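Local coordinates for protein methylmalonyl-CoA carboxyltransferase 5S subunit (Propionibacterium freudenreichii subsp. shermanii, PDB 1RQB) that transfers a carboxyl group from the biotin of the 1.3S subunit to pyruvate, forming oxaloacetate, with a cobalt ion as cofactor, at residues G110-N115 against E431-E436; C53-A58 against L286-D291; A241-V246 against T275-N280. One frame throughout, in Å; residues are numbered along the deposited sequence.

Contact 1 (G110-N115 against E431-E436)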
loop_
_atom_site.group_PDB
_atom_site.type_symbol
_atom_site.label_atom_id
_atom_site.label_comp_id
_atom_site.label_asym_id
_atom_site.label_seq_id
_atom_site.Cartn_x
_atom_site.Cartn_y
_atom_site.Cartn_z
ATOM N N GLY A 110 26.707 17.077 -1.743
ATOM C CA GLY A 110 27.874 16.678 -0.980
ATOM C C GLY A 110 27.729 16.396 0.502
ATOM O O GLY A 110 26.625 16.248 1.022
ATOM N N TYR A 111 28.871 16.398 1.181
ATOM C CA TYR A 111 28.966 16.028 2.601
ATOM C C TYR A 111 29.150 17.231 3.529
ATOM O O TYR A 111 29.222 17.046 4.742
ATOM C CB TYR A 111 30.158 15.076 2.758
ATOM C CG TYR A 111 31.494 15.759 2.506
ATOM C CD1 TYR A 111 32.288 16.201 3.568
ATOM C CD2 TYR A 111 31.932 16.023 1.207
ATOM C CE1 TYR A 111 33.477 16.891 3.344
ATOM C CE2 TYR A 111 33.123 16.716 0.970
ATOM C CZ TYR A 111 33.889 17.149 2.041
ATOM O OH TYR A 111 35.052 17.856 1.809
ATOM N N ARG A 112 29.242 18.452 3.003
ATOM C CA ARG A 112 29.429 19.614 3.885
ATOM C C ARG A 112 28.906 20.882 3.208
ATOM O O ARG A 112 28.500 20.871 2.047
ATOM C CB ARG A 112 30.916 19.847 4.176
ATOM C CG ARG A 112 31.737 20.157 2.910
ATOM C CD ARG A 112 33.191 20.467 3.220
ATOM N NE ARG A 112 34.008 20.610 2.013
ATOM C CZ ARG A 112 34.178 21.736 1.324
ATOM N NH1 ARG A 112 33.588 22.858 1.708
ATOM N NH2 ARG A 112 34.966 21.736 0.252
ATOM N N HIS A 113 28.915 21.976 3.955
ATOM C CA HIS A 113 28.513 23.261 3.369
ATOM C C HIS A 113 29.660 23.722 2.467
ATOM O O HIS A 113 30.828 23.542 2.809
ATOM C CB HIS A 113 28.282 24.311 4.460
ATOM C CG HIS A 113 27.031 24.097 5.248
ATOM N ND1 HIS A 113 26.171 25.125 5.570
ATOM C CD2 HIS A 113 26.479 22.972 5.764
ATOM C CE1 HIS A 113 25.141 24.642 6.244
ATOM N NE2 HIS A 113 25.305 23.339 6.375
ATOM N N TYR A 114 29.326 24.281 1.311
ATOM C CA TYR A 114 30.361 24.780 0.394
ATOM C C TYR A 114 30.277 26.305 0.310
ATOM O O TYR A 114 29.252 26.908 0.624
ATOM C CB TYR A 114 30.173 24.210 -1.015
ATOM C CG TYR A 114 30.394 22.728 -1.084
ATOM C CD1 TYR A 114 29.359 21.837 -0.805
ATOM C CD2 TYR A 114 31.659 22.213 -1.346
ATOM C CE1 TYR A 114 29.584 20.469 -0.780
ATOM C CE2 TYR A 114 31.899 20.849 -1.315
ATOM C CZ TYR A 114 30.858 19.982 -1.030
ATOM O OH TYR A 114 31.095 18.637 -0.962
ATOM N N ASN A 115 31.384 26.909 -0.115
ATOM C CA ASN A 115 31.423 28.362 -0.325
ATOM C C ASN A 115 30.413 28.683 -1.429
ATOM O O ASN A 115 30.159 27.864 -2.312
ATOM C CB ASN A 115 32.846 28.795 -0.725
ATOM C CG ASN A 115 32.901 30.210 -1.275
ATOM O OD1 ASN A 115 32.645 30.430 -2.456
ATOM N ND2 ASN A 115 33.230 31.180 -0.419
ATOM N N GLU A 431 39.336 27.554 -7.013
ATOM C CA GLU A 431 40.687 27.400 -7.573
ATOM C C GLU A 431 41.422 26.223 -6.927
ATOM O O GLU A 431 42.087 25.453 -7.618
ATOM C CB GLU A 431 41.501 28.689 -7.417
ATOM C CG GLU A 431 41.592 29.573 -8.672
ATOM C CD GLU A 431 40.329 29.610 -9.525
ATOM O OE1 GLU A 431 39.262 30.023 -9.018
ATOM O OE2 GLU A 431 40.412 29.233 -10.717
ATOM N N LYS A 432 41.302 26.076 -5.613
ATOM C CA LYS A 432 41.963 24.978 -4.894
ATOM C C LYS A 432 41.400 23.628 -5.348
ATOM O O LYS A 432 42.142 22.666 -5.539
ATOM C CB LYS A 432 41.749 25.141 -3.387
ATOM C CG LYS A 432 42.282 23.994 -2.538
ATOM C CD LYS A 432 41.913 24.195 -1.064
ATOM C CE LYS A 432 42.357 23.026 -0.187
ATOM N NZ LYS A 432 43.837 22.847 -0.176
ATOM N N GLN A 433 40.080 23.551 -5.498
ATOM C CA GLN A 433 39.435 22.301 -5.926
ATOM C C GLN A 433 39.884 21.953 -7.346
ATOM O O GLN A 433 40.223 20.806 -7.635
ATOM C CB GLN A 433 37.906 22.441 -5.910
ATOM C CG GLN A 433 37.275 22.672 -4.535
ATOM C CD GLN A 433 37.396 21.472 -3.621
ATOM O OE1 GLN A 433 37.741 20.375 -4.060
ATOM N NE2 GLN A 433 37.097 21.668 -2.343
ATOM N N SER A 434 39.873 22.952 -8.222
ATOM C CA SER A 434 40.254 22.768 -9.629
ATOM C C SER A 434 41.685 22.242 -9.761
ATOM O O SER A 434 41.943 21.341 -10.558
ATOM C CB SER A 434 40.148 24.086 -10.395
ATOM O OG SER A 434 38.804 24.504 -10.506
ATOM N N LYS A 435 42.614 22.788 -8.983
ATOM C CA LYS A 435 44.021 22.377 -9.103
ATOM C C LYS A 435 44.195 20.931 -8.637
ATOM O O LYS A 435 44.852 20.134 -9.305
ATOM C CB LYS A 435 44.925 23.294 -8.279
ATOM C CG LYS A 435 44.586 24.761 -8.435
ATOM C CD LYS A 435 44.423 25.183 -9.889
ATOM C CE LYS A 435 43.926 26.623 -9.963
ATOM N NZ LYS A 435 43.133 26.895 -11.198
ATOM N N GLU A 436 43.613 20.599 -7.489
ATOM C CA GLU A 436 43.714 19.238 -6.943
ATOM C C GLU A 436 43.048 18.227 -7.879
ATOM O O GLU A 436 43.560 17.127 -8.081
ATOM C CB GLU A 436 43.068 19.163 -5.558
ATOM C CG GLU A 436 43.796 19.973 -4.490
ATOM C CD GLU A 436 43.098 19.927 -3.146
ATOM O OE1 GLU A 436 42.502 18.878 -2.821
ATOM O OE2 GLU A 436 43.155 20.933 -2.406
#
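Arg112 NH2 and Gln433 NE2 converge on one carboxylate oxygen, OE2 of Glu429, a residue just ahead of helix 430-437: the arginine makes a salt bridge to it, the glutamine amide a hydrogen bond. The shared acceptor probably accounts for Arg112 NH2 and Gln433 NE2, both donors, lying 3.4 Å apart without bonding to each other. The side chains arrive from opposite directions, and Gln433 NE2 lies at the edge of the guanidinium, near its plane, with the amide plane turned 24° from it. Arg112 runs extended from CG to NE, which carries its flat end out to the helix. Two of its nitrogens also have partners within 110-115. Arg112 NE donates to Tyr111 OH at 3.0 Å, almost exactly in the guanidinium plane, while NH1 of the same arginine makes a weak bond to His113 O, also 3.0 Å. Tyr114 covers one face, with Tyr114 CE2 3.5 Å above the guanidinium plane of Arg112, over its centre, and its OH bonds to Ala454 O in helix 447-455. The second carboxylate oxygen of Glu429 accepts from Asn115 N, at the N-cap of helix 116-128. The loop after barrel strand 99-103 is thus fastened to the conserved carboxylase domain. With no direct bond between the two segments, the join is mediated by Glu429, whose negative charge probably offsets that of the arginine and lets two donors lie side by side.

Contact 2 (C53-A58 against L286-D291)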
loop_
_atom_site.group_PDB
_atom_site.type_symbol
_atom_site.label_atom_id
_atom_site.label_comp_id
_atom_site.label_asym_id
_atom_site.label_seq_id
_atom_site.Cartn_x
_atom_site.Cartn_y
_atom_site.Cartn_z
ATOM N N CYS A 53 11.848 6.041 -21.016
ATOM C CA CYS A 53 11.881 7.507 -21.134
ATOM C C CYS A 53 10.884 8.056 -22.158
ATOM O O CYS A 53 10.221 9.058 -21.896
ATOM C CB CYS A 53 13.296 7.985 -21.451
ATOM S SG CYS A 53 14.386 7.953 -19.998
ATOM N N ALA A 54 10.770 7.425 -23.319
ATOM C CA ALA A 54 9.837 7.936 -24.334
ATOM C C ALA A 54 8.409 7.936 -23.782
ATOM O O ALA A 54 7.667 8.902 -23.953
ATOM C CB ALA A 54 9.917 7.083 -25.612
ATOM N N ASP A 55 8.019 6.857 -23.106
ATOM C CA ASP A 55 6.658 6.786 -22.555
ATOM C C ASP A 55 6.486 7.771 -21.397
ATOM O O ASP A 55 5.437 8.401 -21.268
ATOM C CB ASP A 55 6.338 5.365 -22.116
ATOM C CG ASP A 55 6.154 4.435 -23.306
ATOM O OD1 ASP A 55 5.425 4.828 -24.248
ATOM O OD2 ASP A 55 6.731 3.329 -23.299
ATOM N N ILE A 56 7.505 7.907 -20.555
ATOM C CA ILE A 56 7.422 8.849 -19.429
ATOM C C ILE A 56 7.229 10.269 -19.968
ATOM O O ILE A 56 6.397 11.031 -19.478
ATOM C CB ILE A 56 8.714 8.782 -18.563
ATOM C CG1 ILE A 56 8.707 7.475 -17.763
ATOM C CG2 ILE A 56 8.809 9.998 -17.631
ATOM C CD1 ILE A 56 9.976 7.211 -16.941
ATOM N N ASP A 57 7.982 10.594 -21.016
ATOM C CA ASP A 57 7.952 11.920 -21.648
ATOM C C ASP A 57 6.575 12.239 -22.235
ATOM O O ASP A 57 6.207 13.409 -22.335
ATOM C CB ASP A 57 9.005 11.996 -22.771
ATOM C CG ASP A 57 9.068 13.372 -23.425
ATOM O OD1 ASP A 57 9.608 14.320 -22.806
ATOM O OD2 ASP A 57 8.562 13.511 -24.554
ATOM N N ALA A 58 5.799 11.233 -22.624
ATOM C CA ALA A 58 4.491 11.507 -23.238
ATOM C C ALA A 58 3.329 11.184 -22.295
ATOM O O ALA A 58 2.171 11.243 -22.705
ATOM C CB ALA A 58 4.337 10.687 -24.514
ATOM N N LEU A 286 1.046 5.077 -19.030
ATOM C CA LEU A 286 1.332 4.619 -17.662
ATOM C C LEU A 286 1.445 3.093 -17.635
ATOM O O LEU A 286 2.297 2.532 -16.947
ATOM C CB LEU A 286 0.225 5.074 -16.697
ATOM C CG LEU A 286 0.043 6.582 -16.505
ATOM C CD1 LEU A 286 -1.011 6.848 -15.430
ATOM C CD2 LEU A 286 1.370 7.200 -16.083
ATOM N N HIS A 287 0.573 2.417 -18.375
ATOM C CA HIS A 287 0.587 0.948 -18.412
ATOM C C HIS A 287 1.920 0.451 -18.980
ATOM O O HIS A 287 2.486 -0.529 -18.497
ATOM C CB HIS A 287 -0.570 0.451 -19.279
ATOM C CG HIS A 287 -0.658 -1.039 -19.365
ATOM N ND1 HIS A 287 -1.130 -1.816 -18.329
ATOM C CD2 HIS A 287 -0.309 -1.898 -20.350
ATOM C CE1 HIS A 287 -1.069 -3.090 -18.673
ATOM N NE2 HIS A 287 -0.575 -3.167 -19.895
ATOM N N LYS A 288 2.427 1.133 -20.002
ATOM C CA LYS A 288 3.700 0.732 -20.620
ATOM C C LYS A 288 4.860 0.961 -19.649
ATOM O O LYS A 288 5.786 0.155 -19.572
ATOM C CB LYS A 288 3.966 1.527 -21.908
ATOM C CG LYS A 288 2.941 1.319 -23.005
ATOM C CD LYS A 288 3.340 2.117 -24.244
ATOM C CE LYS A 288 2.292 2.021 -25.343
ATOM N NZ LYS A 288 1.944 0.612 -25.690
ATOM N N ILE A 289 4.825 2.070 -18.924
ATOM C CA ILE A 289 5.894 2.365 -17.960
ATOM C C ILE A 289 5.854 1.324 -16.839
ATOM O O ILE A 289 6.880 0.795 -16.415
ATOM C CB ILE A 289 5.702 3.783 -17.368
ATOM C CG1 ILE A 289 5.775 4.813 -18.498
ATOM C CG2 ILE A 289 6.773 4.076 -16.302
ATOM C CD1 ILE A 289 5.168 6.171 -18.135
ATOM N N ARG A 290 4.646 1.028 -16.372
ATOM C CA ARG A 290 4.469 0.054 -15.286
ATOM C C ARG A 290 5.066 -1.299 -15.678
ATOM O O ARG A 290 5.829 -1.893 -14.919
ATOM C CB ARG A 290 2.987 -0.157 -14.982
ATOM C CG ARG A 290 2.784 -1.125 -13.840
ATOM C CD ARG A 290 1.321 -1.403 -13.598
ATOM N NE ARG A 290 0.736 -2.224 -14.646
ATOM C CZ ARG A 290 0.685 -3.552 -14.594
ATOM N NH1 ARG A 290 1.191 -4.190 -13.540
ATOM N NH2 ARG A 290 0.120 -4.240 -15.582
ATOM N N ASP A 291 4.692 -1.786 -16.859
ATOM C CA ASP A 291 5.153 -3.093 -17.349
ATOM C C ASP A 291 6.671 -3.088 -17.534
ATOM O O ASP A 291 7.348 -4.085 -17.284
ATOM C CB ASP A 291 4.446 -3.440 -18.667
ATOM C CG ASP A 291 3.011 -3.915 -18.445
ATOM O OD1 ASP A 291 2.601 -4.022 -17.266
ATOM O OD2 ASP A 291 2.300 -4.189 -19.437
HETATM O O HOH W 1 7.933 2.249 -21.186
#
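Ile289 makes the tight part of this contact, pushing its side chain against the backbone and side chain of Ile56. Its CG1 stands beside the backbone N (chi1 -61°), and the chain continues to Ile289 CD1, which rests 3.7 Å from Ile56 CA. The two isoleucines cross at about a right angle, with Ile56 CG1 3.8 Å from Ile289 CD1, while Ile289 CG1 also meets Asp55 CB at 3.7 Å. Ile56 in turn touches Val31 and Leu32 of helix 31-39. Both segments belong to the outer helical layer of the TIM barrel: in the chain, helix 53-58 comes between strands 23-29 and 63-68, and helix 283-296 follows the short strand 277-278, after strand 248-251 has closed the barrel against 23-29. Their axes run roughly antiparallel at 146°, 8.9 Å apart at closest approach. Toward solvent the packing is looser. There the Asp55 carboxylate lies across the aliphatic part of Lys288, with Asp55 OD1 3.4 Å from Lys288 CD, yet the lysine leads its amine away, leaving Lys288 NZ 5.7 Å from Asp55 OD1. Asp55 OD1 instead forms a salt bridge with Arg285, one residue before 286-291. A water sits 2.7 Å from Asp55 OD2 and reaches Lys288 O only weakly.

Contact 3 (A241-V246 against T275-N280)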
loop_
_atom_site.group_PDB
_atom_site.type_symbol
_atom_site.label_atom_id
_atom_site.label_comp_id
_atom_site.label_asym_id
_atom_site.label_seq_id
_atom_site.Cartn_x
_atom_site.Cartn_y
_atom_site.Cartn_z
ATOM N N ALA A 241 -5.090 16.711 0.743
ATOM C CA ALA A 241 -4.287 17.844 0.259
ATOM C C ALA A 241 -4.925 18.397 -1.017
ATOM O O ALA A 241 -4.937 19.605 -1.248
ATOM C CB ALA A 241 -2.839 17.402 -0.014
ATOM N N ILE A 242 -5.469 17.511 -1.838
ATOM C CA ILE A 242 -6.133 17.937 -3.078
ATOM C C ILE A 242 -7.404 18.708 -2.712
ATOM O O ILE A 242 -7.724 19.725 -3.325
ATOM C CB ILE A 242 -6.447 16.712 -3.972
ATOM C CG1 ILE A 242 -5.130 16.179 -4.557
ATOM C CG2 ILE A 242 -7.449 17.094 -5.091
ATOM C CD1 ILE A 242 -5.247 14.810 -5.211
ATOM N N GLU A 243 -8.127 18.252 -1.697
ATOM C CA GLU A 243 -9.328 18.989 -1.280
ATOM C C GLU A 243 -8.932 20.371 -0.754
ATOM O O GLU A 243 -9.686 21.332 -0.891
ATOM C CB GLU A 243 -10.112 18.203 -0.208
ATOM C CG GLU A 243 -10.692 16.879 -0.742
ATOM C CD GLU A 243 -11.405 16.029 0.322
ATOM O OE1 GLU A 243 -11.043 16.121 1.518
ATOM O OE2 GLU A 243 -12.322 15.251 -0.051
ATOM N N ALA A 244 -7.737 20.485 -0.176
ATOM C CA ALA A 244 -7.289 21.771 0.376
ATOM C C ALA A 244 -6.716 22.674 -0.718
ATOM O O ALA A 244 -6.412 23.838 -0.464
ATOM C CB ALA A 244 -6.258 21.550 1.472
ATOM N N GLY A 245 -6.546 22.142 -1.926
ATOM C CA GLY A 245 -6.036 22.959 -3.021
ATOM C C GLY A 245 -4.607 22.747 -3.510
ATOM O O GLY A 245 -4.077 23.586 -4.239
ATOM N N VAL A 246 -3.976 21.639 -3.134
ATOM C CA VAL A 246 -2.594 21.399 -3.575
ATOM C C VAL A 246 -2.543 21.340 -5.104
ATOM O O VAL A 246 -3.431 20.793 -5.758
ATOM C CB VAL A 246 -2.010 20.114 -2.929
ATOM C CG1 VAL A 246 -2.506 18.847 -3.658
ATOM C CG2 VAL A 246 -0.486 20.199 -2.936
ATOM N N THR A 275 -14.938 12.871 -8.516
ATOM C CA THR A 275 -14.815 13.808 -7.389
ATOM C C THR A 275 -14.786 15.258 -7.880
ATOM O O THR A 275 -14.880 16.186 -7.077
ATOM C CB THR A 275 -13.476 13.620 -6.628
ATOM O OG1 THR A 275 -12.389 13.915 -7.519
ATOM C CG2 THR A 275 -13.330 12.183 -6.106
ATOM N N GLY A 276 -14.620 15.459 -9.184
ATOM C CA GLY A 276 -14.497 16.816 -9.712
ATOM C C GLY A 276 -13.023 17.112 -9.985
ATOM O O GLY A 276 -12.681 18.046 -10.709
ATOM N N TYR A 277 -12.131 16.327 -9.390
ATOM C CA TYR A 277 -10.692 16.521 -9.630
ATOM C C TYR A 277 -10.231 15.484 -10.653
ATOM O O TYR A 277 -10.810 14.405 -10.772
ATOM C CB TYR A 277 -9.883 16.316 -8.345
ATOM C CG TYR A 277 -10.383 17.143 -7.201
ATOM C CD1 TYR A 277 -10.979 16.539 -6.092
ATOM C CD2 TYR A 277 -10.285 18.540 -7.229
ATOM C CE1 TYR A 277 -11.464 17.300 -5.030
ATOM C CE2 TYR A 277 -10.775 19.314 -6.174
ATOM C CZ TYR A 277 -11.361 18.678 -5.075
ATOM O OH TYR A 277 -11.832 19.415 -4.017
ATOM N N THR A 278 -9.200 15.822 -11.405
ATOM C CA THR A 278 -8.678 14.856 -12.379
ATOM C C THR A 278 -7.208 15.177 -12.656
ATOM O O THR A 278 -6.688 16.193 -12.197
ATOM C CB THR A 278 -9.522 14.900 -13.680
ATOM O OG1 THR A 278 -9.217 13.756 -14.486
ATOM C CG2 THR A 278 -9.243 16.174 -14.465
ATOM N N THR A 279 -6.531 14.271 -13.350
ATOM C CA THR A 279 -5.133 14.474 -13.754
ATOM C C THR A 279 -5.114 14.427 -15.283
ATOM O O THR A 279 -6.096 14.022 -15.903
ATOM C CB THR A 279 -4.205 13.339 -13.288
ATOM O OG1 THR A 279 -4.485 12.164 -14.059
ATOM C CG2 THR A 279 -4.395 13.039 -11.798
ATOM N N ASN A 280 -4.022 14.835 -15.905
ATOM C CA ASN A 280 -3.991 14.755 -17.372
ATOM C C ASN A 280 -3.010 13.660 -17.791
ATOM O O ASN A 280 -2.295 13.800 -18.782
ATOM C CB ASN A 280 -3.598 16.103 -18.000
ATOM C CG ASN A 280 -2.200 16.543 -17.627
ATOM O OD1 ASN A 280 -1.948 16.934 -16.488
ATOM N ND2 ASN A 280 -1.278 16.489 -18.591
#
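Ile242 sets its CG2 methyl over the face of the Tyr277 ring, a CH-pi contact in which Ile242 CG2 stands 3.7 Å from the ring centroid and only 14° off the normal. The two side chains slide past one another in opposite directions. The nearest ring atom to Ile242 CG2 is Tyr277 CG, at 3.6 Å. The branch that reaches the ring is the one anti to the backbone N; CG1 (chi1 -72°) takes the place beside that N. Tyr277 extends along the end of the helix until Tyr277 OH lies 3.7 Å from Glu243 CA, and there the hydroxyl bonds to Ser20 O. Both segments meet strand 23-29 of the TIM barrel: helix 234-243 belongs to the crossover from strand 223-225 to strand 248-251, while Thr278 pairs through its backbone with Arg23 and Val25. Ile242 itself also rests on Val25. A leucine in place of Tyr277 would probably leave Ser20 O without this hydroxyl and Ile242 CG2 without a flat surface to lie on. Beyond the ring the helix finishes in a Schellman motif at Gly245, where Val246 N donates to Ala241 O at 2.9 Å. An ST turn leads into Tyr277, where Tyr277 N bonds to Thr275 OG1 at 3.1 Å. The dimer partner is close by: the Glu243 carboxylate bridges Lys240 of its own chain and Lys240 of the second subunit, and Arg15 of that subunit packs on Tyr277.

Contacts 2 and 3 lie wholly within the TIM barrel part, with centres 23 Å apart and nearest atoms about 6 Å apart, whereas contact 1 has one segment there and one in the carboxylase domain. The centre of contact 1 is 38 Å from that of contact 2 and 44 Å from that of contact 3, across the chain's centre from the latter. Along the chain the order is 53-58, 110-115, 241-246, 275-280, 286-291 and 431-436, so contacts 1 and 2 interleave and contact 3 falls within the span of each. Strand 277-278 leads directly into helix 283-296, so 275-280 of contact 3 and 286-291 of contact 2 are neighbours in the chain. Contact 3 borders the second subunit, whereas contact 1 joins barrel to carboxylase domain.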